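Local coordinates for putative immunoglobulin-blocking virulence protein (Mycoplasma mycoides subsp. capri, PDB 7ADK), which probably binds host immunoglobulins and acts with a lipoprotein partner in evading the antibody response, at residues G198-E201 / G202-L205; L554-D557 / Q558-S562; G572-V576 / Y577-N581. All coordinates share one frame; numbering follows the deposited sequence.

In the fold
The three contacts follow one another along the chain and fall into two separate regions. Contact 1, a pair of turns leading into the short hairpin of strands 203-204 and 207-208, lies on the opposite side of the chain's centre from the other two; its centre is about 53 Å from that of contact 2 and about 42 Å from that of contact 3. Contacts 2 and 3 have centres about 16 Å apart and touch. Contact 2 leaves strand 553-555 of a five-stranded parallel sheet, and contact 3 ends helix 567-579, which packs on that strand through Leu-554. Together they shape one strand-helix unit, whose connecting turn also meets the lipoprotein chain.

Contact 1 of 3, residues G198-E201 / G202-L205; sequences GYDE and GVGL
Gly-202 follows directly on Glu-201, and the two occupy the middle of a type II beta turn running from Asp-200 to Val-203. The positive phi of Gly-202 (88°) is the value that the third position of such a turn requires and that glycine adopts readily. The Glu-201 side chain passes alongside the N of Gly-202: chi1 (173°) sets CG beside its own carbonyl carbon, 3.5 Å from that N, and the bend at chi2 keeps OE2 at 3.8 Å from it. No bond is made there.

Val-203 closes the turn. Its N donates to Asp-200 O at 3.2 Å, coming from above the carbonyl plane instead of along a lone pair, with an N-H...O angle of 151°. The branch that touches is CG2, which sits between the backbone N and the carbonyl carbon of its own residue and is thereby swung back over the turn. It lies 3.2 Å from Asp-200 O and 3.8 Å from Asp-200 CB, the two side chains crossing at a slant.

A type I turn from Gly-198 to Glu-201, closed by Glu-201 N to Gly-198 O at 3.2 Å, overlaps the start of the type II turn. The overlapping pair leads the chain from the loop after helix 182-194 into the small, weakly bonded antiparallel hairpin of strands 203-204 and 207-208. The carboxylate of Asp-200 turns to other partners, a salt bridge from OD1 to Arg-316 and a hydrogen bond from OD2 to Ser-314.

Gly-204 carries the chain on from the turn, its N 4.0 Å from Asp-200 O. At Leu-205 the backbone bonds with Ala-192, and the side chain packs on Ala-318 and Ile-320 of strand 318-320.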
loop_
_atom_site.group_PDB
_atom_site.type_symbol
_atom_site.label_atom_id
_atom_site.label_comp_id
_atom_site.label_asym_id
_atom_site.label_seq_id
_atom_site.Cartn_x
_atom_site.Cartn_y
_atom_site.Cartn_z
ATOM N N GLY A 198 46.466 2.481 -6.427
ATOM C CA GLY A 198 45.493 2.129 -5.396
ATOM C C GLY A 198 44.167 1.595 -5.933
ATOM O O GLY A 198 44.090 1.106 -7.060
ATOM N N TYR A 199 43.093 1.728 -5.153
ATOM C CA TYR A 199 41.770 1.202 -5.515
ATOM C C TYR A 199 41.180 1.825 -6.797
ATOM O O TYR A 199 40.543 1.118 -7.575
ATOM C CB TYR A 199 40.815 1.377 -4.327
ATOM C CG TYR A 199 39.488 0.661 -4.472
ATOM C CD1 TYR A 199 39.406 -0.714 -4.198
ATOM C CD2 TYR A 199 38.341 1.355 -4.895
ATOM C CE1 TYR A 199 38.194 -1.400 -4.378
ATOM C CE2 TYR A 199 37.124 0.673 -5.056
ATOM C CZ TYR A 199 37.050 -0.706 -4.810
ATOM O OH TYR A 199 35.870 -1.350 -4.956
ATOM N N ASP A 200 41.434 3.117 -7.047
ATOM C CA ASP A 200 40.972 3.846 -8.247
ATOM C C ASP A 200 41.892 3.707 -9.483
ATOM O O ASP A 200 41.743 4.415 -10.479
ATOM C CB ASP A 200 40.616 5.294 -7.884
ATOM C CG ASP A 200 39.397 5.429 -6.962
ATOM O OD1 ASP A 200 38.446 4.625 -7.056
ATOM O OD2 ASP A 200 39.374 6.387 -6.166
ATOM N N GLU A 201 42.815 2.744 -9.470
ATOM C CA GLU A 201 43.517 2.307 -10.674
ATOM C C GLU A 201 42.520 1.755 -11.706
ATOM O O GLU A 201 41.697 0.891 -11.400
ATOM C CB GLU A 201 44.606 1.294 -10.295
ATOM C CG GLU A 201 45.300 0.621 -11.487
ATOM C CD GLU A 201 44.711 -0.744 -11.868
ATOM O OE1 GLU A 201 44.456 -1.575 -10.970
ATOM O OE2 GLU A 201 44.568 -1.034 -13.073
ATOM N N GLY A 202 42.590 2.255 -12.938
ATOM C CA GLY A 202 41.651 1.897 -14.002
ATOM C C GLY A 202 40.379 2.746 -14.075
ATOM O O GLY A 202 39.444 2.378 -14.786
ATOM N N VAL A 203 40.333 3.872 -13.347
ATOM C CA VAL A 203 39.309 4.931 -13.465
ATOM C C VAL A 203 39.905 6.352 -13.435
ATOM O O VAL A 203 39.202 7.299 -13.104
ATOM C CB VAL A 203 38.136 4.751 -12.469
ATOM C CG1 VAL A 203 37.249 3.567 -12.821
ATOM C CG2 VAL A 203 38.566 4.606 -11.022
ATOM N N GLY A 204 41.176 6.530 -13.803
ATOM C CA GLY A 204 41.817 7.843 -13.959
ATOM C C GLY A 204 41.441 8.541 -15.263
ATOM O O GLY A 204 40.848 7.936 -16.151
ATOM N N LEU A 205 41.774 9.822 -15.426
ATOM C CA LEU A 205 41.317 10.602 -16.585
ATOM C C LEU A 205 41.769 10.057 -17.948
ATOM O O LEU A 205 40.996 10.130 -18.896
ATOM C CB LEU A 205 41.735 12.073 -16.442
ATOM C CG LEU A 205 40.779 12.865 -15.548
ATOM C CD1 LEU A 205 41.439 14.136 -15.028
ATOM C CD2 LEU A 205 39.528 13.246 -16.329
#

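Contact 2 of 3, residues L554-D557 / Q558-S562; sequences LAFD and QEDFS
Asp-557 and Asp-560 grip each other in both directions. Asp-557 N donates to Asp-560 OD2 at 2.9 Å, meeting it from above the carboxylate plane, while Asp-560 N returns a bond of 3.2 Å to Asp-557 O and closes the first 3-10 turn. The Asp-560 side chain can reach back because its CG stands beside its own backbone N (chi1 -53°). Its carboxylate also meets the Phe-556 ring edge-on: OD2 lies in the ring plane, 4.0 Å from CD1, with the two planes 89° apart. Outside partners share the load, Asn-518 at OD2 and Arg-568 in a salt bridge at OD1.

Asp-557 sends its CG away from the backbone N and beside its carbonyl carbon, which brings OD1 within 2.8 Å of Gln-558 N, approached on the anti side but tilted out of the carboxylate plane. Glu-559, bent at chi2, folds its head back until the two carboxylates stack, planes 29° apart, with OE1 3.8 Å from Asp-557 OD1. This closeness of like charges is probably eased by Lys-464, which forms a salt bridge with Asp-557 OD2 and a long, weak ion pair with Glu-559.

Asp-557 and Gln-558 also pack on Gly-681 of the lipoprotein chain. The arrangement opens the loop of a beta-alpha-beta crossover, from strand 553-555 through helix 567-579 to the parallel neighbour 608-610.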
loop_
_atom_site.group_PDB
_atom_site.type_symbol
_atom_site.label_atom_id
_atom_site.label_comp_id
_atom_site.label_asym_id
_atom_site.label_seq_id
_atom_site.Cartn_x
_atom_site.Cartn_y
_atom_site.Cartn_z
ATOM N N LEU A 554 12.745 6.630 19.555
ATOM C CA LEU A 554 12.785 6.059 20.895
ATOM C C LEU A 554 11.351 5.835 21.392
ATOM O O LEU A 554 10.573 6.780 21.446
ATOM C CB LEU A 554 13.547 7.001 21.838
ATOM C CG LEU A 554 14.976 7.358 21.429
ATOM C CD1 LEU A 554 15.615 8.204 22.516
ATOM C CD2 LEU A 554 15.808 6.111 21.214
ATOM N N ALA A 555 11.000 4.606 21.770
ATOM C CA ALA A 555 9.658 4.235 22.221
ATOM C C ALA A 555 9.686 3.612 23.621
ATOM O O ALA A 555 10.124 2.483 23.787
ATOM C CB ALA A 555 9.022 3.291 21.206
ATOM N N PHE A 556 9.198 4.320 24.635
ATOM C CA PHE A 556 9.121 3.822 26.009
ATOM C C PHE A 556 7.872 2.955 26.237
ATOM O O PHE A 556 6.852 3.151 25.579
ATOM C CB PHE A 556 9.237 5.004 26.970
ATOM C CG PHE A 556 10.587 5.686 26.897
ATOM C CD1 PHE A 556 11.648 5.211 27.684
ATOM C CD2 PHE A 556 10.799 6.771 26.031
ATOM C CE1 PHE A 556 12.905 5.829 27.626
ATOM C CE2 PHE A 556 12.057 7.390 25.973
ATOM C CZ PHE A 556 13.110 6.923 26.772
ATOM N N ASP A 557 7.948 1.989 27.148
ATOM C CA ASP A 557 6.864 1.049 27.447
ATOM C C ASP A 557 6.160 1.411 28.770
ATOM O O ASP A 557 6.598 2.290 29.511
ATOM C CB ASP A 557 7.386 -0.402 27.380
ATOM C CG ASP A 557 6.313 -1.441 27.002
ATOM O OD1 ASP A 557 5.108 -1.100 26.957
ATOM O OD2 ASP A 557 6.674 -2.608 26.718
ATOM N N GLN A 558 5.026 0.785 29.076
ATOM C CA GLN A 558 4.179 1.203 30.201
ATOM C C GLN A 558 4.848 1.081 31.574
ATOM O O GLN A 558 4.654 1.944 32.420
ATOM C CB GLN A 558 2.846 0.451 30.194
ATOM C CG GLN A 558 1.845 0.940 31.253
ATOM C CD GLN A 558 1.519 2.434 31.167
ATOM O OE1 GLN A 558 0.630 2.881 30.462
ATOM N NE2 GLN A 558 2.206 3.275 31.894
ATOM N N GLU A 559 5.657 0.049 31.785
ATOM C CA GLU A 559 6.408 -0.216 33.013
ATOM C C GLU A 559 7.578 0.763 33.272
ATOM O O GLU A 559 8.284 0.642 34.273
ATOM C CB GLU A 559 6.841 -1.694 33.023
ATOM C CG GLU A 559 7.649 -2.195 31.805
ATOM C CD GLU A 559 6.800 -2.928 30.746
ATOM O OE1 GLU A 559 5.682 -2.476 30.437
ATOM O OE2 GLU A 559 7.235 -3.979 30.231
ATOM N N ASP A 560 7.787 1.759 32.406
ATOM C CA ASP A 560 8.809 2.811 32.526
ATOM C C ASP A 560 8.284 4.107 33.178
ATOM O O ASP A 560 8.988 5.112 33.207
ATOM C CB ASP A 560 9.440 3.093 31.151
ATOM C CG ASP A 560 9.983 1.865 30.410
ATOM O OD1 ASP A 560 10.441 0.904 31.063
ATOM O OD2 ASP A 560 10.021 1.884 29.161
ATOM N N PHE A 561 7.055 4.111 33.700
ATOM C CA PHE A 561 6.371 5.297 34.223
ATOM C C PHE A 561 5.424 4.954 35.396
ATOM O O PHE A 561 4.249 5.310 35.395
ATOM C CB PHE A 561 5.686 5.991 33.037
ATOM C CG PHE A 561 5.124 7.371 33.306
ATOM C CD1 PHE A 561 5.991 8.460 33.494
ATOM C CD2 PHE A 561 3.735 7.568 33.385
ATOM C CE1 PHE A 561 5.474 9.727 33.780
ATOM C CE2 PHE A 561 3.222 8.830 33.693
ATOM C CZ PHE A 561 4.090 9.910 33.887
ATOM N N SER A 562 5.885 4.189 36.384
ATOM C CA SER A 562 5.003 3.588 37.395
ATOM C C SER A 562 4.374 4.604 38.369
ATOM O O SER A 562 3.159 4.596 38.554
ATOM C CB SER A 562 5.734 2.491 38.175
ATOM O OG SER A 562 6.211 1.499 37.300
#

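Contact 3 of 3, residues G572-V576 / Y577-N581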
loop_
_atom_site.group_PDB
_atom_site.type_symbol
_atom_site.label_atom_id
_atom_site.label_comp_id
_atom_site.label_asym_id
_atom_site.label_seq_id
_atom_site.Cartn_x
_atom_site.Cartn_y
_atom_site.Cartn_z
ATOM N N GLY A 572 16.876 6.681 30.297
ATOM C CA GLY A 572 16.818 6.068 28.972
ATOM C C GLY A 572 17.063 7.055 27.832
ATOM O O GLY A 572 17.687 6.703 26.836
ATOM N N LEU A 573 16.611 8.296 27.977
ATOM C CA LEU A 573 16.707 9.363 26.981
ATOM C C LEU A 573 18.147 9.876 26.841
ATOM O O LEU A 573 18.678 9.966 25.736
ATOM C CB LEU A 573 15.714 10.454 27.413
ATOM C CG LEU A 573 15.258 11.447 26.360
ATOM C CD1 LEU A 573 14.372 10.781 25.348
ATOM C CD2 LEU A 573 14.434 12.551 26.993
ATOM N N ARG A 574 18.825 10.143 27.960
ATOM C CA ARG A 574 20.229 10.570 27.987
ATOM C C ARG A 574 21.192 9.445 27.603
ATOM O O ARG A 574 22.256 9.753 27.077
ATOM C CB ARG A 574 20.538 11.185 29.362
ATOM C CG ARG A 574 21.916 11.863 29.437
ATOM C CD ARG A 574 22.113 12.621 30.752
ATOM N NE ARG A 574 23.354 13.420 30.793
ATOM C CZ ARG A 574 24.588 12.983 30.969
ATOM N NH1 ARG A 574 24.862 11.726 31.022
ATOM N NH2 ARG A 574 25.570 13.801 31.119
ATOM N N MET A 575 20.828 8.168 27.771
ATOM C CA MET A 575 21.620 7.029 27.290
ATOM C C MET A 575 21.967 7.182 25.814
ATOM O O MET A 575 23.125 7.140 25.411
ATOM C CB MET A 575 20.875 5.701 27.510
ATOM C CG MET A 575 21.874 4.548 27.457
ATOM S SD MET A 575 21.186 2.889 27.349
ATOM C CE MET A 575 20.819 2.845 25.598
ATOM N N VAL A 576 20.955 7.456 25.006
ATOM C CA VAL A 576 21.087 7.650 23.568
ATOM C C VAL A 576 21.684 9.015 23.239
ATOM O O VAL A 576 22.636 9.128 22.474
ATOM C CB VAL A 576 19.710 7.489 22.929
ATOM C CG1 VAL A 576 19.803 7.599 21.430
ATOM C CG2 VAL A 576 19.100 6.154 23.301
ATOM N N TYR A 577 21.135 10.070 23.834
ATOM C CA TYR A 577 21.473 11.433 23.465
ATOM C C TYR A 577 22.845 11.890 23.959
ATOM O O TYR A 577 23.363 12.826 23.362
ATOM C CB TYR A 577 20.325 12.367 23.887
ATOM C CG TYR A 577 18.977 12.178 23.173
ATOM C CD1 TYR A 577 18.880 11.460 21.965
ATOM C CD2 TYR A 577 17.801 12.752 23.702
ATOM C CE1 TYR A 577 17.657 11.316 21.303
ATOM C CE2 TYR A 577 16.564 12.598 23.042
ATOM C CZ TYR A 577 16.488 11.878 21.837
ATOM O OH TYR A 577 15.310 11.735 21.178
ATOM N N TYR A 578 23.469 11.271 24.970
ATOM C CA TYR A 578 24.798 11.678 25.476
ATOM C C TYR A 578 25.666 10.573 26.097
ATOM O O TYR A 578 26.854 10.541 25.809
ATOM C CB TYR A 578 24.686 12.818 26.493
ATOM C CG TYR A 578 24.090 14.107 25.965
ATOM C CD1 TYR A 578 24.858 14.951 25.142
ATOM C CD2 TYR A 578 22.760 14.443 26.261
ATOM C CE1 TYR A 578 24.290 16.121 24.608
ATOM C CE2 TYR A 578 22.188 15.605 25.725
ATOM C CZ TYR A 578 22.954 16.449 24.903
ATOM O OH TYR A 578 22.376 17.562 24.397
ATOM N N ALA A 579 25.139 9.682 26.935
ATOM C CA ALA A 579 25.979 8.747 27.693
ATOM C C ALA A 579 26.596 7.622 26.836
ATOM O O ALA A 579 27.683 7.140 27.143
ATOM C CB ALA A 579 25.177 8.175 28.858
ATOM N N ARG A 580 25.937 7.208 25.749
ATOM C CA ARG A 580 26.446 6.251 24.750
ATOM C C ARG A 580 26.459 6.844 23.335
ATOM O O ARG A 580 26.612 6.134 22.353
ATOM C CB ARG A 580 25.678 4.922 24.836
ATOM C CG ARG A 580 25.951 4.160 26.133
ATOM C CD ARG A 580 25.086 2.910 26.304
ATOM N NE ARG A 580 25.548 1.799 25.470
ATOM C CZ ARG A 580 24.965 0.625 25.314
ATOM N NH1 ARG A 580 25.512 -0.263 24.559
ATOM N NH2 ARG A 580 23.857 0.285 25.903
ATOM N N ASN A 581 26.312 8.160 23.189
ATOM C CA ASN A 581 26.130 8.812 21.896
ATOM C C ASN A 581 27.316 8.627 20.937
ATOM O O ASN A 581 27.127 8.674 19.729
ATOM C CB ASN A 581 25.838 10.294 22.143
ATOM C CG ASN A 581 25.685 11.114 20.877
ATOM O OD1 ASN A 581 24.635 11.202 20.276
ATOM N ND2 ASN A 581 26.723 11.780 20.449
#
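With CG anti to the backbone N (chi1 -160°), Leu-573 reaches along the helix toward Tyr-577, whose own CG stands beside its backbone N (chi1 -65°) and lays the ring back over the preceding turn. Leu-573 CD1 meets Tyr-577 CE2 at 3.7 Å, the two side chains slanting across each other, and Val-576 CG1 lies 4.0 Å from Tyr-577 CD1. Met-575 runs side by side with Arg-580, its CG 3.8 Å from Arg-580 CD, and bends at chi3 (80°) to bring CE to 4.0 Å from Arg-580 NH2. The aliphatic part of Arg-574 meets the Tyr-578 ring at its edge, and Tyr-578 CB lies over one face of the Arg-574 guanidinium.

Tyr-577 N still makes a regular helical bond to Leu-573 O, but the helix then widens. Arg-574 O accepts from both Tyr-578 N and Ala-579 N, each at 2.9 Å and from opposite faces of its plane; Arg-580 N reaches Met-575 O at 2.8 Å. Ala-579 N and Arg-580 N, each bonded to the carbonyl five residues back, mark the pi-type turn, while Tyr-578 N keeps the i to i+4 bond; Arg-580 then leaves helical angles.

Outside salt bridges hold the arginines, Arg-574 to Asp-155 and Arg-580 to Glu-583, while the hydroxyls of Tyr-577 and Tyr-578 bond to the carbonyls of Pro-606 and Glu-634. On the sheet side of helix 567-579, Leu-573, Val-576 and Tyr-577 pack against Leu-554 of strand 553-555.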